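Local coordinates for protein hydratase ChsH1 (Mycobacterium tuberculosis, PDB 4W78) that forms with ChsH2 an enoyl-CoA hydratase that hydrates the steroid enoyl-CoA 3-OPDC-CoA during cholesterol side-chain degradation, at residues I142-V147 with M158-L163. Numbering follows the deposited sequence.
Sequences INQHIV and MNWRIL
I142, Q144 and I146 pair with I162, W160 and M158 in three antiparallel hydrogen-bonded pairs, in which every backbone N-H and C=O is used. The six bonds are short and fairly straight, from I146 N to M158 O at 2.8 Å to W160 N to Q144 O at 3.0 Å. I142 O and W160 O also lie close to a water on the face of the I142, Q144 and W160 side chains, and each accepts a CA-H contact, from R161 and N143 respectively.

On the other face N143 and R161 run side by side, their amide and guanidinium planes 19° apart. R161, with CG anti to its backbone N (chi1 -175°), lays its methylenes against the amide oxygen, N143 OD1 to R161 CG being 3.5 Å. A water accepts from both N143 ND2 and R161 NE; the amide also donates to D127 O, and R161 NH1 reaches N104 OD1. Further along, H145 CD2 sits 3.4 Å from N159 OD1, and N159 ND2 donates to E106 OE1.

The I142 face is largely apolar: I146 CG1 meets M158 CE at a tight 3.5 Å, while I142 and I162 pack on helix 85-94. This is the central beta hairpin of an antiparallel sheet that wraps round that helix, the hotdog fold of MaoC-like hydratases.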
ATOM      1  N   ILE A 142     -11.720  -1.089 -27.194  1.00 16.99           N
ATOM      2  CA  ILE A 142     -11.446   0.342 -27.042  1.00 16.68           C
ATOM      3  C   ILE A 142      -9.967   0.530 -26.730  1.00 16.15           C
ATOM      4  O   ILE A 142      -9.457  -0.011 -25.743  1.00 16.29           O
ATOM      5  CB  ILE A 142     -12.268   0.934 -25.898  1.00 16.96           C
ATOM      6  CG1 ILE A 142     -13.755   0.860 -26.237  1.00 19.92           C
ATOM      7  CG2 ILE A 142     -11.863   2.386 -25.644  1.00 18.08           C
ATOM      8  CD1 ILE A 142     -14.579   0.242 -25.144  1.00 22.44           C
ATOM      9  N   ASN A 143      -9.274   1.273 -27.591  1.00 15.05           N
ATOM     10  CA  ASN A 143      -7.877   1.633 -27.386  1.00 13.70           C
ATOM     11  C   ASN A 143      -7.712   3.049 -26.878  1.00 12.51           C
ATOM     12  O   ASN A 143      -8.493   3.950 -27.240  1.00 14.83           O
ATOM     13  CB  ASN A 143      -7.108   1.506 -28.698  1.00 15.46           C
ATOM     14  CG  ASN A 143      -7.027   0.074 -29.182  1.00 22.58           C
ATOM     15  OD1 ASN A 143      -6.080  -0.641 -28.869  1.00 27.24           O
ATOM     16  ND2 ASN A 143      -8.032  -0.354 -29.927  1.00 26.50           N
ATOM     17  N   GLN A 144      -6.708   3.247 -26.040  1.00 12.22           N
ATOM     18  CA  GLN A 144      -6.328   4.592 -25.586  1.00 11.40           C
ATOM     19  C   GLN A 144      -4.836   4.789 -25.749  1.00 12.35           C
ATOM     20  O   GLN A 144      -4.061   3.842 -25.553  1.00 16.50           O
ATOM     21  CB  GLN A 144      -6.681   4.781 -24.120  1.00 17.02           C
ATOM     22  CG  GLN A 144      -8.153   4.955 -23.811  1.00 21.19           C
ATOM     23  CD  GLN A 144      -8.363   5.180 -22.328  1.00 27.58           C
ATOM     24  OE1 GLN A 144      -8.536   4.231 -21.562  1.00 33.55           O
ATOM     25  NE2 GLN A 144      -8.308   6.436 -21.910  1.00 25.86           N
ATOM     26  N   HIS A 145      -4.417   6.005 -26.101  1.00 11.79           N
ATOM     27  CA  HIS A 145      -3.007   6.369 -26.086  1.00 11.38           C
ATOM     28  C   HIS A 145      -2.779   7.318 -24.915  1.00 11.12           C
ATOM     29  O   HIS A 145      -3.355   8.413 -24.860  1.00 13.68           O
ATOM     30  CB  HIS A 145      -2.570   7.033 -27.393  1.00 12.42           C
ATOM     31  CG  HIS A 145      -1.087   7.267 -27.492  1.00 15.69           C
ATOM     32  ND1 HIS A 145      -0.543   8.265 -28.262  1.00 17.68           N
ATOM     33  CD2 HIS A 145      -0.035   6.639 -26.919  1.00 18.76           C
ATOM     34  CE1 HIS A 145       0.771   8.248 -28.175  1.00 22.46           C
ATOM     35  NE2 HIS A 145       1.107   7.265 -27.369  1.00 17.63           N
ATOM     36  N   ILE A 146      -1.976   6.868 -23.968  1.00 11.41           N
ATOM     37  CA  ILE A 146      -1.641   7.632 -22.772  1.00 12.13           C
ATOM     38  C   ILE A 146      -0.235   8.156 -22.941  1.00 14.67           C
ATOM     39  O   ILE A 146       0.654   7.421 -23.390  1.00 14.94           O
ATOM     40  CB  ILE A 146      -1.615   6.687 -21.563  1.00 16.60           C
ATOM     41  CG1 ILE A 146      -2.929   5.915 -21.420  1.00 25.86           C
ATOM     42  CG2 ILE A 146      -1.174   7.410 -20.282  1.00 15.57           C
ATOM     43  CD1 ILE A 146      -4.142   6.716 -21.562  1.00 23.78           C
ATOM     44  N   VAL A 147      -0.015   9.414 -22.580  1.00 12.84           N
ATOM     45  CA  VAL A 147       1.328   9.986 -22.608  1.00 14.42           C
ATOM     46  C   VAL A 147       1.652  10.607 -21.248  1.00 13.31           C
ATOM     47  O   VAL A 147       0.821  11.316 -20.671  1.00 14.11           O
ATOM     48  CB  VAL A 147       1.484  11.035 -23.725  1.00 15.96           C
ATOM     49  CG1 VAL A 147       2.877  11.630 -23.721  1.00 16.99           C
ATOM     50  CG2 VAL A 147       1.169  10.415 -25.103  1.00 15.82           C
ATOM     51  N   MET A 158       1.789   4.847 -23.403  1.00 14.44           N
ATOM     52  CA  MET A 158       1.140   3.552 -23.288  1.00 13.66           C
ATOM     53  C   MET A 158       0.009   3.440 -24.282  1.00 11.16           C
ATOM     54  O   MET A 158      -0.738   4.390 -24.493  1.00 13.56           O
ATOM     55  CB  MET A 158       0.601   3.381 -21.873  1.00 14.86           C
ATOM     56  CG  MET A 158      -0.262   2.162 -21.674  1.00 19.97           C
ATOM     57  SD  MET A 158      -0.603   1.904 -19.936  1.00 19.27           S
ATOM     58  CE  MET A 158      -1.741   3.213 -19.573  1.00 20.93           C
ATOM     59  N   ASN A 159      -0.095   2.273 -24.913  1.00 12.97           N
ATOM     60  CA  ASN A 159      -1.273   1.906 -25.669  1.00 14.36           C
ATOM     61  C   ASN A 159      -2.004   0.883 -24.808  1.00 13.88           C
ATOM     62  O   ASN A 159      -1.422  -0.151 -24.440  1.00 18.51           O
ATOM     63  CB  ASN A 159      -0.869   1.319 -27.014  1.00 20.25           C
ATOM     64  CG  ASN A 159      -0.071   2.295 -27.867  1.00 30.02           C
ATOM     65  OD1 ASN A 159      -0.434   3.466 -28.007  1.00 34.95           O
ATOM     66  ND2 ASN A 159       1.027   1.813 -28.446  1.00 35.76           N
ATOM     67  N   TRP A 160      -3.243   1.204 -24.435  1.00 14.85           N
ATOM     68  CA  TRP A 160      -4.044   0.420 -23.491  1.00 15.10           C
ATOM     69  C   TRP A 160      -5.278  -0.057 -24.234  1.00 17.47           C
ATOM     70  O   TRP A 160      -5.957   0.748 -24.854  1.00 17.44           O
ATOM     71  CB  TRP A 160      -4.494   1.351 -22.357  1.00 19.36           C
ATOM     72  CG  TRP A 160      -5.136   0.667 -21.206  1.00 23.31           C
ATOM     73  CD1 TRP A 160      -6.467   0.589 -20.899  1.00 25.64           C
ATOM     74  CD2 TRP A 160      -4.447  -0.028 -20.193  1.00 28.34           C
ATOM     75  NE1 TRP A 160      -6.638  -0.142 -19.740  1.00 30.41           N
ATOM     76  CE2 TRP A 160      -5.402  -0.525 -19.286  1.00 28.50           C
ATOM     77  CE3 TRP A 160      -3.100  -0.276 -19.963  1.00 30.25           C
ATOM     78  CZ2 TRP A 160      -5.038  -1.261 -18.165  1.00 30.27           C
ATOM     79  CZ3 TRP A 160      -2.744  -0.956 -18.906  1.00 11.53           C
ATOM     80  CH2 TRP A 160      -3.695  -1.471 -17.990  1.00 29.45           C
ATOM     81  N   ARG A 161      -5.582  -1.348 -24.181  1.00 15.24           N
ATOM     82  CA  ARG A 161      -6.747  -1.861 -24.890  1.00 14.56           C
ATOM     83  C   ARG A 161      -7.648  -2.643 -23.954  1.00 14.35           C
ATOM     84  O   ARG A 161      -7.189  -3.514 -23.211  1.00 17.00           O
ATOM     85  CB  ARG A 161      -6.315  -2.735 -26.059  1.00 17.80           C
ATOM     86  CG  ARG A 161      -7.424  -3.251 -26.956  1.00 21.26           C
ATOM     87  CD  ARG A 161      -6.749  -4.088 -28.057  1.00 27.44           C
ATOM     88  NE  ARG A 161      -7.652  -4.678 -29.037  1.00 34.18           N
ATOM     89  CZ  ARG A 161      -7.733  -5.987 -29.281  1.00 31.88           C
ATOM     90  NH1 ARG A 161      -6.977  -6.847 -28.606  1.00 36.30           N
ATOM     91  NH2 ARG A 161      -8.572  -6.438 -30.199  1.00 35.15           N
ATOM     92  N   ILE A 162      -8.935  -2.318 -23.990  1.00 16.50           N
ATOM     93  CA  ILE A 162      -9.916  -3.047 -23.204  1.00 17.16           C
ATOM     94  C   ILE A 162     -11.024  -3.563 -24.096  1.00 18.16           C
ATOM     95  O   ILE A 162     -11.208  -3.098 -25.229  1.00 16.75           O
ATOM     96  CB  ILE A 162     -10.543  -2.173 -22.093  1.00 18.28           C
ATOM     97  CG1 ILE A 162     -11.400  -1.059 -22.701  1.00 19.92           C
ATOM     98  CG2 ILE A 162      -9.467  -1.605 -21.187  1.00 18.81           C
ATOM     99  CD1 ILE A 162     -12.225  -0.257 -21.675  1.00 21.95           C
ATOM    100  N   LEU A 163     -11.757  -4.538 -23.570  1.00 17.93           N
ATOM    101  CA  LEU A 163     -12.927  -5.091 -24.226  1.00 19.51           C
ATOM    102  C   LEU A 163     -14.138  -4.851 -23.336  1.00 19.80           C
ATOM    103  O   LEU A 163     -14.145  -5.259 -22.169  1.00 21.51           O
ATOM    104  CB  LEU A 163     -12.734  -6.595 -24.441  1.00 21.24           C
ATOM    105  CG  LEU A 163     -13.964  -7.369 -24.906  1.00 22.70           C
ATOM    106  CD1 LEU A 163     -14.407  -6.952 -26.308  1.00 22.59           C
ATOM    107  CD2 LEU A 163     -13.673  -8.868 -24.839  1.00 24.67           C
TER
HETATM  108  O   HOH W   1      -8.480   1.491 -23.479  1.00 21.18           O
HETATM  109  O   HOH W   2      -8.630  -3.050 -31.531  1.00 26.52           O
HETATM  110  O   HOH W   3      -3.540   2.652 -28.413  1.00 41.80           O